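Local structure of putative type VI secretion protein (Escherichia coli, 3U66) at residues A[15-20]-A[132-137]; A[61-66]-A[125-130]; A[70-75]-A[86-91]; A[106-111]-A[146-151]; A[113-118]-A[156-161]. The protein forms the cytoplasmic domain of an inner-membrane component of the bacterial type VI secretion system and probably takes part in assembling its membrane-attached complex. One frame throughout, in Å; residues are numbered along the deposited sequence.

Interaction 1 of 5, residues A[15-20]-A[132-137]; sequences PGWLMV and LQLGFT
Leu134 lays its CD1 methyl against the root of the Trp17 side chain and, beside it, against Val20, one turn further along helix 7-24. The methyl approaches the indole obliquely and reaches the pyrrole side of the ring system, with Leu134 CD1 3.6 Å from Trp17 CD1. It also touches backbone, lying 3.5 Å from Trp17 O. Val20 flanks it through CG2, which is 3.8 Å from Leu134 CD1 and 3.9 Å from Leu134 CB. The leucine crosses both partners at roughly a right angle, and its CD1 branch touches both. Its reach follows from an extended second torsion: CD1 stands anti to CA (chi2 -176°) and is carried straight out from the backbone.

The contact is apolar and largely buried. Trp17 continues onto Cys127 and Arg130 of helix 122-133, while Val20 also rests on Leu71 and Ser74 of helix 57-76, which places Leu134 where three helices converge. Gly135, with its positive phi (119°) and two bonds back into the last turn, makes a Schellman motif at the end of helix 122-133; Leu134, just before it, packs against helix 7-24 in this all-helical domain.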
# COMPACT_ATOMS: atom_id res chain seq x y z
N PRO A 15 6.54 -9.25 -8.13
CA PRO A 15 5.93 -8.98 -9.45
C PRO A 15 4.88 -7.86 -9.41
O PRO A 15 4.88 -6.98 -10.27
CB PRO A 15 5.32 -10.33 -9.84
CG PRO A 15 6.05 -11.34 -9.06
CD PRO A 15 6.34 -10.67 -7.75
N GLY A 16 4.02 -7.89 -8.38
CA GLY A 16 2.97 -6.90 -8.16
C GLY A 16 3.53 -5.54 -7.83
O GLY A 16 3.09 -4.52 -8.39
N TRP A 17 4.53 -5.50 -6.93
CA TRP A 17 5.24 -4.28 -6.55
C TRP A 17 5.90 -3.61 -7.74
O TRP A 17 5.82 -2.38 -7.85
CB TRP A 17 6.27 -4.56 -5.45
CG TRP A 17 5.69 -4.75 -4.08
CD1 TRP A 17 4.46 -4.33 -3.63
CD2 TRP A 17 6.34 -5.37 -2.96
NE1 TRP A 17 4.30 -4.69 -2.31
CE2 TRP A 17 5.44 -5.30 -1.86
CE3 TRP A 17 7.58 -6.01 -2.79
CZ2 TRP A 17 5.74 -5.87 -0.62
CZ3 TRP A 17 7.89 -6.54 -1.54
CH2 TRP A 17 6.97 -6.47 -0.47
N LEU A 18 6.50 -4.40 -8.66
CA LEU A 18 7.12 -3.86 -9.85
C LEU A 18 6.06 -3.28 -10.79
O LEU A 18 6.26 -2.21 -11.35
CB LEU A 18 8.01 -4.91 -10.54
CG LEU A 18 8.89 -4.44 -11.72
CD1 LEU A 18 9.96 -3.41 -11.27
CD2 LEU A 18 9.55 -5.63 -12.41
N MSE A 19 4.89 -3.97 -10.90
CA MSE A 19 3.74 -3.55 -11.70
C MSE A 19 3.19 -2.20 -11.22
O MSE A 19 2.95 -1.34 -12.06
CB MSE A 19 2.66 -4.64 -11.73
CG MSE A 19 1.39 -4.29 -12.54
SE MSE A 19 -0.23 -5.35 -12.07
CE MSE A 19 -0.01 -5.42 -10.14
N VAL A 20 3.01 -2.01 -9.89
CA VAL A 20 2.53 -0.73 -9.35
C VAL A 20 3.55 0.38 -9.60
O VAL A 20 3.15 1.48 -9.99
CB VAL A 20 1.93 -0.71 -7.89
CG1 VAL A 20 1.47 -2.09 -7.42
CG2 VAL A 20 2.85 -0.06 -6.87
N LEU A 132 4.21 2.09 1.45
CA LEU A 132 4.48 3.53 1.57
C LEU A 132 5.60 4.00 0.66
O LEU A 132 5.54 5.13 0.17
CB LEU A 132 4.76 3.95 3.03
CG LEU A 132 3.65 3.74 4.07
CD1 LEU A 132 4.04 4.34 5.38
CD2 LEU A 132 2.32 4.31 3.62
N GLN A 133 6.63 3.14 0.44
CA GLN A 133 7.77 3.42 -0.43
C GLN A 133 7.31 3.55 -1.88
O GLN A 133 7.81 4.41 -2.59
CB GLN A 133 8.83 2.31 -0.30
CG GLN A 133 10.09 2.53 -1.14
CD GLN A 133 10.90 1.29 -1.42
OE1 GLN A 133 10.55 0.17 -1.04
NE2 GLN A 133 12.00 1.46 -2.12
N LEU A 134 6.36 2.70 -2.31
CA LEU A 134 5.88 2.71 -3.70
C LEU A 134 4.91 3.85 -4.06
O LEU A 134 4.54 4.00 -5.22
CB LEU A 134 5.36 1.33 -4.16
CG LEU A 134 6.30 0.11 -3.96
CD1 LEU A 134 5.69 -1.12 -4.54
CD2 LEU A 134 7.66 0.32 -4.57
N GLY A 135 4.54 4.64 -3.06
CA GLY A 135 3.69 5.80 -3.27
C GLY A 135 2.35 5.86 -2.58
O GLY A 135 1.57 6.77 -2.89
N PHE A 136 2.04 4.92 -1.65
CA PHE A 136 0.74 4.98 -0.97
C PHE A 136 0.64 6.20 -0.08
O PHE A 136 1.49 6.41 0.78
CB PHE A 136 0.40 3.70 -0.19
CG PHE A 136 -0.92 3.78 0.55
CD1 PHE A 136 -2.11 3.50 -0.09
CD2 PHE A 136 -0.96 4.16 1.89
CE1 PHE A 136 -3.33 3.58 0.59
CE2 PHE A 136 -2.17 4.25 2.57
CZ PHE A 136 -3.35 3.96 1.92
N THR A 137 -0.40 6.99 -0.29
CA THR A 137 -0.69 8.21 0.46
C THR A 137 -1.96 8.02 1.28
O THR A 137 -1.95 8.30 2.47
CB THR A 137 -0.76 9.40 -0.51
OG1 THR A 137 0.49 9.52 -1.19
CG2 THR A 137 -1.09 10.71 0.20

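Interaction 2 of 5, residues A[61-66]-A[125-130]; sequences DIMLYA and LTCLCR
Leu128 pushes its CD2 methyl into the hollow between Ile62 and Ala66, residues one helical turn apart on helix 57-76. The two walls of that hollow are unlike: Ile62 offers the far end of its chain, with CD1 3.8 Å from Leu128 CD2, whereas Ala66 has no more than its CB to offer, 3.9 Å from the same Leu128 CD2, and the leucine branch packs directly against it. Ile62 meets the leucine at about a right angle; its CG1 arm stands opposite the backbone N (chi1 165°), and the bend at the next bond brings CD1 round to the leucine.

The second bump is longer. Met63, a selenomethionine, runs alongside Cys127, its CG 3.6 Å from Cys127 SG and 3.8 Å from Cys127 CB, and its chain bends at the third torsion so that CE also ends beside the sulfur. Cys127 points toward helix 57-76 and is thus covered along much of its short side chain.

These complementary shapes join segments 61-66 and 125-130, which run almost parallel, their axes 5° apart in direction and 9.4 Å apart at closest approach. Around the pair, helix 103-115 closes one flank, setting Arg110 on Ile62 and Ile111 on Leu128, while Met63 reaches Ala9 and Phe13 of helix 7-24 and Leu50 of helix 32-52.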
# COMPACT_ATOMS: atom_id res chain seq x y z
N ASP A 61 -3.88 -11.54 5.26
CA ASP A 61 -4.93 -10.55 5.02
C ASP A 61 -4.49 -9.10 5.12
O ASP A 61 -4.92 -8.31 4.30
CB ASP A 61 -6.21 -10.88 5.79
CG ASP A 61 -6.95 -12.13 5.30
OD1 ASP A 61 -6.93 -12.40 4.06
OD2 ASP A 61 -7.55 -12.83 6.14
N ILE A 62 -3.62 -8.74 6.09
CA ILE A 62 -3.08 -7.37 6.20
C ILE A 62 -2.13 -7.06 5.03
O ILE A 62 -2.24 -6.00 4.40
CB ILE A 62 -2.56 -6.96 7.63
CG1 ILE A 62 -1.69 -5.68 7.62
CG2 ILE A 62 -1.78 -8.06 8.29
CD1 ILE A 62 -2.33 -4.41 7.25
N MSE A 63 -1.23 -8.01 4.70
CA MSE A 63 -0.30 -7.87 3.58
C MSE A 63 -1.03 -7.68 2.24
O MSE A 63 -0.68 -6.78 1.47
CB MSE A 63 0.63 -9.08 3.50
CG MSE A 63 1.82 -8.99 4.44
SE MSE A 63 2.63 -10.75 4.68
CE MSE A 63 4.28 -10.35 4.42
N LEU A 64 -2.07 -8.50 2.00
CA LEU A 64 -2.90 -8.44 0.79
C LEU A 64 -3.77 -7.19 0.75
O LEU A 64 -4.03 -6.68 -0.35
CB LEU A 64 -3.75 -9.70 0.66
CG LEU A 64 -3.00 -10.96 0.22
CD1 LEU A 64 -3.73 -12.21 0.67
CD2 LEU A 64 -2.79 -10.98 -1.29
N TYR A 65 -4.21 -6.70 1.93
CA TYR A 65 -5.02 -5.49 2.06
C TYR A 65 -4.20 -4.28 1.61
O TYR A 65 -4.64 -3.53 0.74
CB TYR A 65 -5.50 -5.30 3.51
CG TYR A 65 -6.50 -4.18 3.68
CD1 TYR A 65 -6.09 -2.89 4.00
CD2 TYR A 65 -7.87 -4.41 3.52
CE1 TYR A 65 -7.00 -1.85 4.14
CE2 TYR A 65 -8.79 -3.37 3.66
CZ TYR A 65 -8.35 -2.10 3.96
OH TYR A 65 -9.24 -1.07 4.09
N ALA A 66 -2.98 -4.12 2.19
CA ALA A 66 -2.04 -3.04 1.88
C ALA A 66 -1.72 -3.04 0.40
O ALA A 66 -1.72 -1.97 -0.20
CB ALA A 66 -0.77 -3.19 2.70
N LEU A 125 5.26 -5.70 8.68
CA LEU A 125 5.90 -4.38 8.79
C LEU A 125 6.69 -4.04 7.54
O LEU A 125 6.76 -2.86 7.18
CB LEU A 125 6.85 -4.28 10.00
CG LEU A 125 6.28 -4.28 11.43
CD1 LEU A 125 7.37 -3.98 12.42
CD2 LEU A 125 5.16 -3.27 11.60
N THR A 126 7.31 -5.06 6.90
CA THR A 126 8.10 -4.89 5.68
C THR A 126 7.16 -4.47 4.55
O THR A 126 7.43 -3.47 3.88
CB THR A 126 8.90 -6.17 5.37
OG1 THR A 126 9.78 -6.44 6.47
CG2 THR A 126 9.69 -6.09 4.06
N CYS A 127 6.05 -5.20 4.38
CA CYS A 127 5.04 -4.94 3.35
C CYS A 127 4.40 -3.57 3.49
O CYS A 127 4.19 -2.90 2.48
CB CYS A 127 4.01 -6.06 3.33
SG CYS A 127 4.66 -7.62 2.69
N LEU A 128 4.14 -3.13 4.74
CA LEU A 128 3.57 -1.82 5.05
C LEU A 128 4.57 -0.69 4.71
O LEU A 128 4.15 0.41 4.31
CB LEU A 128 3.11 -1.74 6.52
CG LEU A 128 1.93 -2.63 6.91
CD1 LEU A 128 1.72 -2.61 8.40
CD2 LEU A 128 0.64 -2.23 6.20
N CYS A 129 5.88 -0.97 4.83
CA CYS A 129 6.94 -0.04 4.48
C CYS A 129 7.05 0.04 2.97
O CYS A 129 7.18 1.13 2.41
CB CYS A 129 8.27 -0.45 5.11
SG CYS A 129 8.38 -0.11 6.89
N ARG A 130 6.98 -1.12 2.31
CA ARG A 130 7.04 -1.23 0.86
C ARG A 130 5.84 -0.52 0.23
O ARG A 130 6.02 0.17 -0.78
CB ARG A 130 7.11 -2.71 0.43
CG ARG A 130 8.15 -3.01 -0.66
CD ARG A 130 9.57 -2.80 -0.18
NE ARG A 130 10.50 -3.80 -0.68
CZ ARG A 130 11.55 -3.54 -1.45
NH1 ARG A 130 11.80 -2.29 -1.84
NH2 ARG A 130 12.35 -4.52 -1.85

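Interaction 3 of 5, residues A[70-75]-A[86-91]; sequences LLDESV and RTWQQD
Val75 covers one face of the Trp88 indole with both of its methyl groups. CG1 stands 3.5 Å from the centroid of the Trp88 five-membered ring and only 10° off its normal, a well-centred CH-pi contact, while Val75 CG2 reaches the benzo ring, 3.6 Å from Trp88 CH2. The valine can do this because CG1 lies opposite its backbone N (chi1 167°) and CG2 is anti to the carbonyl carbon, which sets both methyls over the same face of the indole. Two other residues meet the indole at its edge: Leu71 CG lies 4.0 Å from Trp88 CZ3, and Asp72 OD1 is 3.3 Å from Trp88 CE3, its carboxylate plane almost perpendicular to the ring.

In this way a single tryptophan docks the short, weakly bonded helix around 87-90 onto helix 57-76, an example of aromatic packing in an all-helical fold. Replacing Trp88 with an alanine would probably strip Val75 of its aromatic cover and open a gap between the short helix and its support.

In the next shell, Asp72 is fixed from outside: OD1 accepts a hydrogen bond from Leu93 N and OD2 one from Gln94 N, at the start of helix 93-98. Tyr36 meets the indole edge-to-face, and Leu35 and Ala39 of helix 32-52 also press on it.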
# COMPACT_ATOMS: atom_id res chain seq x y z
N LEU A 70 -2.71 -0.27 -2.27
CA LEU A 70 -1.58 0.32 -3.00
C LEU A 70 -1.88 0.34 -4.51
O LEU A 70 -1.82 1.41 -5.13
CB LEU A 70 -0.24 -0.41 -2.66
CG LEU A 70 1.01 -0.14 -3.51
CD1 LEU A 70 1.47 1.31 -3.44
CD2 LEU A 70 2.14 -1.08 -3.12
N LEU A 71 -2.23 -0.82 -5.07
CA LEU A 71 -2.57 -1.01 -6.49
C LEU A 71 -3.79 -0.19 -6.93
O LEU A 71 -3.73 0.43 -7.98
CB LEU A 71 -2.74 -2.50 -6.79
CG LEU A 71 -2.92 -2.94 -8.25
CD1 LEU A 71 -1.90 -2.30 -9.19
CD2 LEU A 71 -2.82 -4.43 -8.33
N ASP A 72 -4.88 -0.17 -6.12
CA ASP A 72 -6.09 0.61 -6.40
C ASP A 72 -5.78 2.10 -6.49
O ASP A 72 -6.22 2.76 -7.44
CB ASP A 72 -7.18 0.39 -5.33
CG ASP A 72 -7.93 -0.93 -5.41
OD1 ASP A 72 -8.08 -1.46 -6.53
OD2 ASP A 72 -8.42 -1.39 -4.37
N GLU A 73 -5.00 2.64 -5.52
CA GLU A 73 -4.62 4.05 -5.48
C GLU A 73 -3.75 4.48 -6.67
O GLU A 73 -3.99 5.56 -7.21
CB GLU A 73 -3.93 4.40 -4.15
CG GLU A 73 -3.92 5.89 -3.86
CD GLU A 73 -2.88 6.31 -2.85
OE1 GLU A 73 -1.68 6.41 -3.22
OE2 GLU A 73 -3.26 6.54 -1.69
N SER A 74 -2.76 3.65 -7.08
CA SER A 74 -1.88 3.97 -8.21
C SER A 74 -2.59 3.95 -9.58
O SER A 74 -2.12 4.59 -10.52
CB SER A 74 -0.63 3.08 -8.22
OG SER A 74 -0.90 1.77 -7.74
N VAL A 75 -3.74 3.25 -9.66
CA VAL A 75 -4.57 3.16 -10.87
C VAL A 75 -5.56 4.33 -10.93
O VAL A 75 -5.75 4.92 -11.99
CB VAL A 75 -5.27 1.77 -10.97
CG1 VAL A 75 -6.37 1.76 -12.03
CG2 VAL A 75 -4.26 0.67 -11.27
N ARG A 86 -12.59 2.61 -15.46
CA ARG A 86 -13.84 2.81 -14.72
C ARG A 86 -14.45 1.49 -14.22
O ARG A 86 -15.62 1.41 -13.86
CB ARG A 86 -14.83 3.67 -15.51
N THR A 87 -13.62 0.44 -14.21
CA THR A 87 -13.92 -0.90 -13.72
C THR A 87 -13.53 -0.90 -12.23
O THR A 87 -14.31 -1.34 -11.38
CB THR A 87 -13.14 -1.96 -14.53
OG1 THR A 87 -13.47 -1.82 -15.91
CG2 THR A 87 -13.44 -3.40 -14.08
N TRP A 88 -12.33 -0.32 -11.94
CA TRP A 88 -11.80 -0.09 -10.59
C TRP A 88 -12.67 1.02 -9.98
O TRP A 88 -13.22 0.84 -8.89
CB TRP A 88 -10.33 0.39 -10.61
CG TRP A 88 -9.40 -0.40 -11.47
CD1 TRP A 88 -9.43 -0.49 -12.83
CD2 TRP A 88 -8.22 -1.07 -11.05
NE1 TRP A 88 -8.38 -1.25 -13.28
CE2 TRP A 88 -7.61 -1.60 -12.21
CE3 TRP A 88 -7.62 -1.30 -9.81
CZ2 TRP A 88 -6.44 -2.34 -12.17
CZ3 TRP A 88 -6.46 -2.03 -9.77
CH2 TRP A 88 -5.89 -2.56 -10.94
N GLN A 89 -12.84 2.14 -10.73
CA GLN A 89 -13.69 3.25 -10.30
C GLN A 89 -15.03 2.68 -9.83
O GLN A 89 -15.45 2.97 -8.71
CB GLN A 89 -13.84 4.30 -11.42
N GLN A 90 -15.66 1.79 -10.65
CA GLN A 90 -16.91 1.12 -10.33
C GLN A 90 -16.69 0.16 -9.15
O GLN A 90 -17.30 0.36 -8.10
CB GLN A 90 -17.48 0.37 -11.56
N ASP A 91 -15.82 -0.86 -9.32
CA ASP A 91 -15.51 -1.85 -8.28
C ASP A 91 -13.99 -2.10 -8.14
O ASP A 91 -13.44 -2.86 -8.94
CB ASP A 91 -16.26 -3.18 -8.52
CG ASP A 91 -17.77 -3.07 -8.54
OD1 ASP A 91 -18.33 -2.41 -7.63
OD2 ASP A 91 -18.40 -3.70 -9.42

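Interaction 4 of 5, residues A[106-111]-A[146-151]; sequences ELWERI and ERREDV
Trp108 of helix 103-115 and Val151 of helix 148-157 form the buried side of this helix-helix contact, one of those that fasten the last helix to the all-helical body. The valine comes at the edge of the indole, close to the ring plane, with Val151 CG1 3.8 Å from Trp108 CZ3. That same methyl lies 3.9 Å from Ile111 CG2, so one branch fills the angle between two residues on successive turns of helix 103-115. Ile111 adds a second surface: its CD1 sits 4.1 Å above the plane of the Trp108 ring, offset toward the rim.

The opposite face is covered by Arg148, and here the packing passes into the solvent side. The touching atom is a methylene, Arg148 CD, 3.5 Å from Trp108 CZ2; the chain bends at chi2 and chi3, and its guanidinium plane is tilted 31° from the indole. The aliphatic stem thus shields the ring while the residue remains partly exposed.

The tryptophan is also fixed by its polar edge, since NE1 donates a hydrogen bond to Thr137 O, and Tyr140 meets the ring edge-to-face. A leucine in place of Trp108 would lose that N-H and most of the flat surface, and would probably leave Thr137 O without this partner and Arg148 without a ring to lie on. On Val151, CG1 is the branch used because it stands opposite the backbone N (chi1 174°), where it meets Trp108 CZ3 and Ile111 CG2 together.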
# COMPACT_ATOMS: atom_id res chain seq x y z
N GLU A 106 -8.69 3.46 6.28
CA GLU A 106 -8.49 2.38 7.24
C GLU A 106 -7.16 1.62 7.19
O GLU A 106 -6.85 0.93 8.17
CB GLU A 106 -9.73 1.49 7.47
CG GLU A 106 -10.29 0.79 6.25
N LEU A 107 -6.34 1.79 6.12
CA LEU A 107 -5.01 1.16 6.09
C LEU A 107 -4.06 1.90 7.06
O LEU A 107 -3.24 1.26 7.70
CB LEU A 107 -4.43 1.08 4.66
CG LEU A 107 -3.00 0.51 4.50
CD1 LEU A 107 -2.91 -0.96 4.96
CD2 LEU A 107 -2.54 0.64 3.07
N TRP A 108 -4.22 3.23 7.18
CA TRP A 108 -3.48 4.06 8.13
C TRP A 108 -3.86 3.67 9.55
O TRP A 108 -2.99 3.60 10.41
CB TRP A 108 -3.75 5.56 7.88
CG TRP A 108 -2.89 6.12 6.80
CD1 TRP A 108 -3.29 6.53 5.56
CD2 TRP A 108 -1.45 6.23 6.81
NE1 TRP A 108 -2.20 6.92 4.82
CE2 TRP A 108 -1.06 6.74 5.56
CE3 TRP A 108 -0.47 5.93 7.76
CZ2 TRP A 108 0.28 6.95 5.22
CZ3 TRP A 108 0.86 6.18 7.44
CH2 TRP A 108 1.22 6.70 6.19
N GLU A 109 -5.16 3.40 9.78
CA GLU A 109 -5.74 2.96 11.05
C GLU A 109 -5.13 1.59 11.39
O GLU A 109 -4.78 1.34 12.55
CB GLU A 109 -7.27 2.85 10.87
CG GLU A 109 -8.09 2.91 12.14
CD GLU A 109 -9.60 2.83 11.96
OE1 GLU A 109 -10.06 2.63 10.81
OE2 GLU A 109 -10.32 2.95 12.97
N ARG A 110 -4.95 0.74 10.36
CA ARG A 110 -4.39 -0.60 10.44
C ARG A 110 -2.89 -0.59 10.72
O ARG A 110 -2.40 -1.48 11.40
CB ARG A 110 -4.71 -1.36 9.14
CG ARG A 110 -4.29 -2.82 9.12
CD ARG A 110 -5.36 -3.80 9.56
NE ARG A 110 -6.56 -3.73 8.72
CZ ARG A 110 -6.93 -4.63 7.81
NH1 ARG A 110 -6.19 -5.71 7.60
NH2 ARG A 110 -8.03 -4.45 7.11
N ILE A 111 -2.14 0.40 10.19
CA ILE A 111 -0.70 0.55 10.44
C ILE A 111 -0.45 0.91 11.92
O ILE A 111 0.44 0.33 12.55
CB ILE A 111 -0.01 1.55 9.44
CG1 ILE A 111 0.04 0.96 8.01
CG2 ILE A 111 1.42 1.94 9.91
CD1 ILE A 111 0.20 1.97 6.88
N GLU A 146 -1.42 13.09 16.67
CA GLU A 146 -0.63 12.24 15.77
C GLU A 146 -0.79 12.62 14.30
O GLU A 146 -1.92 12.80 13.82
CB GLU A 146 -0.98 10.76 16.00
CG GLU A 146 0.05 9.77 15.50
CD GLU A 146 -0.10 8.37 16.08
OE1 GLU A 146 -1.21 8.00 16.54
OE2 GLU A 146 0.92 7.64 16.09
N ARG A 147 0.35 12.71 13.58
CA ARG A 147 0.40 13.02 12.15
C ARG A 147 1.08 11.89 11.39
O ARG A 147 1.70 11.02 12.01
CB ARG A 147 1.12 14.36 11.91
N ARG A 148 0.95 11.88 10.04
CA ARG A 148 1.56 10.89 9.14
C ARG A 148 3.06 10.79 9.40
O ARG A 148 3.55 9.70 9.68
CB ARG A 148 1.37 11.30 7.68
CG ARG A 148 0.02 10.95 7.11
CD ARG A 148 0.09 10.44 5.68
NE ARG A 148 0.29 11.50 4.70
CZ ARG A 148 1.46 11.81 4.13
NH1 ARG A 148 2.56 11.13 4.46
NH2 ARG A 148 1.54 12.78 3.25
N GLU A 149 3.76 11.95 9.35
CA GLU A 149 5.20 12.12 9.57
C GLU A 149 5.69 11.30 10.77
O GLU A 149 6.72 10.62 10.68
CB GLU A 149 5.52 13.61 9.78
N ASP A 150 4.90 11.29 11.86
CA ASP A 150 5.19 10.57 13.09
C ASP A 150 4.94 9.06 12.97
O ASP A 150 5.75 8.27 13.48
CB ASP A 150 4.40 11.20 14.26
CG ASP A 150 4.62 12.69 14.45
OD1 ASP A 150 5.68 13.21 13.99
OD2 ASP A 150 3.76 13.35 15.07
N VAL A 151 3.85 8.65 12.29
CA VAL A 151 3.49 7.25 12.04
C VAL A 151 4.53 6.60 11.11
O VAL A 151 4.96 5.47 11.38
CB VAL A 151 2.05 7.12 11.49
CG1 VAL A 151 1.72 5.69 11.08
CG2 VAL A 151 1.03 7.63 12.49

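Interaction 5 of 5, residues A[113-118]-A[156-161]; sequences EQLKLP and TARVPA
The C-terminal end of helix 103-115 is gripped at the Leu115 carbonyl by the side chain of Arg158, near the C-terminal end of helix 148-157. Both terminal nitrogens of the guanidinium donate to the same oxygen. Arg158 NH1 makes the straighter bond, 2.7 Å to Leu115 O with an N-H...O angle of 149°, and it uses a lone pair in the carbonyl plane. Arg158 NH2 lies 2.9 Å from Leu115 O but approaches from above that plane, about 50° out of it, and its bond is more bent. The oxygen sits in the plane of the guanidinium, so this end-on, two-pronged grip defines how the flat group is turned.

The leucine side chain adds a nonpolar contact to the polar one: Leu115 CD2 lies over one face of the guanidinium, 3.6 Å from Arg158 NH1. Leu117 O is close to the edge of the group as well, although its angle to NH2 is too poor for a hydrogen bond. To reach the carbonyl the arginine chain bends at chi2 and chi3, and it also touches Leu125 and Pro120 on the way.

Carbonyls at a helix C-terminus carry partial negative charge, and the positive guanidinium probably complements it. Held at the surface of the domain, the contact is a side-chain-to-backbone bond at a helix C-terminal end, here through the single carbonyl of Leu115, which joins the ends of helices 103-115 and 148-157.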
# COMPACT_ATOMS: atom_id res chain seq x y z
N GLU A 113 -2.49 0.29 14.61
CA GLU A 113 -2.78 -0.82 15.53
C GLU A 113 -1.71 -1.91 15.50
O GLU A 113 -1.57 -2.66 16.47
CB GLU A 113 -4.23 -1.36 15.45
CG GLU A 113 -4.79 -1.54 14.05
CD GLU A 113 -6.27 -1.23 13.94
OE1 GLU A 113 -6.68 -0.14 14.40
OE2 GLU A 113 -7.01 -2.06 13.37
N GLN A 114 -0.91 -1.95 14.42
CA GLN A 114 0.23 -2.86 14.28
C GLN A 114 1.37 -2.31 15.12
O GLN A 114 2.12 -3.09 15.72
CB GLN A 114 0.65 -3.00 12.80
CG GLN A 114 -0.21 -3.96 11.99
CD GLN A 114 -0.09 -5.41 12.41
OE1 GLN A 114 0.99 -5.99 12.48
NE2 GLN A 114 -1.22 -6.02 12.71
N LEU A 115 1.50 -0.97 15.19
CA LEU A 115 2.52 -0.28 15.99
C LEU A 115 2.25 -0.37 17.50
O LEU A 115 3.19 -0.27 18.29
CB LEU A 115 2.69 1.19 15.55
CG LEU A 115 3.36 1.43 14.19
CD1 LEU A 115 3.42 2.89 13.88
CD2 LEU A 115 4.76 0.83 14.12
N LYS A 116 0.97 -0.58 17.89
CA LYS A 116 0.56 -0.75 19.29
C LYS A 116 0.96 -2.14 19.84
O LYS A 116 0.90 -2.36 21.05
CB LYS A 116 -0.96 -0.51 19.45
CG LYS A 116 -1.37 0.96 19.39
CD LYS A 116 -2.86 1.13 19.65
CE LYS A 116 -3.28 2.57 19.70
NZ LYS A 116 -3.39 3.17 18.35
N LEU A 117 1.36 -3.07 18.95
CA LEU A 117 1.76 -4.44 19.31
C LEU A 117 3.23 -4.51 19.74
O LEU A 117 4.06 -3.90 19.08
CB LEU A 117 1.52 -5.42 18.15
CG LEU A 117 0.11 -5.54 17.57
CD1 LEU A 117 0.13 -6.29 16.26
CD2 LEU A 117 -0.84 -6.22 18.54
N PRO A 118 3.57 -5.27 20.80
CA PRO A 118 4.99 -5.35 21.21
C PRO A 118 5.94 -5.99 20.18
O PRO A 118 7.02 -5.45 19.93
CB PRO A 118 4.94 -6.16 22.51
CG PRO A 118 3.66 -6.88 22.48
CD PRO A 118 2.70 -6.04 21.71
N THR A 156 9.08 3.03 10.45
CA THR A 156 10.43 3.02 9.90
C THR A 156 11.45 2.53 10.95
O THR A 156 12.31 1.72 10.62
CB THR A 156 10.70 4.41 9.28
OG1 THR A 156 10.55 4.35 7.86
CG2 THR A 156 12.03 5.03 9.68
N ALA A 157 11.29 3.00 12.21
CA ALA A 157 12.17 2.70 13.34
C ALA A 157 12.15 1.23 13.77
O ALA A 157 13.13 0.74 14.34
CB ALA A 157 11.82 3.60 14.52
N ARG A 158 11.03 0.53 13.51
CA ARG A 158 10.86 -0.86 13.90
C ARG A 158 11.28 -1.90 12.87
O ARG A 158 11.24 -3.10 13.18
CB ARG A 158 9.47 -1.10 14.47
CG ARG A 158 9.51 -1.16 15.98
CD ARG A 158 8.29 -0.54 16.60
NE ARG A 158 7.26 -1.53 16.86
CZ ARG A 158 6.04 -1.23 17.29
NH1 ARG A 158 5.70 0.04 17.49
NH2 ARG A 158 5.15 -2.19 17.51
N VAL A 159 11.73 -1.45 11.69
CA VAL A 159 12.21 -2.34 10.62
C VAL A 159 13.64 -1.94 10.19
O VAL A 159 13.87 -0.77 9.83
CB VAL A 159 11.19 -2.50 9.45
CG1 VAL A 159 10.90 -1.17 8.78
CG2 VAL A 159 11.64 -3.53 8.42
N PRO A 160 14.63 -2.86 10.29
CA PRO A 160 16.02 -2.49 9.93
C PRO A 160 16.23 -2.14 8.46
O PRO A 160 17.00 -1.22 8.16
CB PRO A 160 16.85 -3.72 10.34
CG PRO A 160 15.88 -4.85 10.36
CD PRO A 160 14.55 -4.26 10.76
N ALA A 161 15.51 -2.83 7.57
CA ALA A 161 15.58 -2.68 6.11
C ALA A 161 15.08 -1.31 5.59
O ALA A 161 15.29 -0.97 4.42
CB ALA A 161 14.78 -3.81 5.46

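Together the five contacts run through the all-helical domain, a double helical bundle. Helix 122-133 is shared by interactions 1 and 2, whose centres are 11 Å apart and which touch where Trp17 CZ2 lies 3.6 Å from Arg130 CB. Interaction 3 is tied to interaction 1 where Glu73 of helix 57-76 meets the loop after helix 122-133, with Glu73 OE2 3.2 Å from Thr137 N in a probable hydrogen bond. Interactions 4 and 5 join the same two helices, 103-115 and 148-157, with centres 12 Å apart; interaction 5 reaches interaction 2 through the packing of Val159 on Cys129. Interactions 3 and 5 mark opposite sides of the chain's centre, about 28 Å apart between centres.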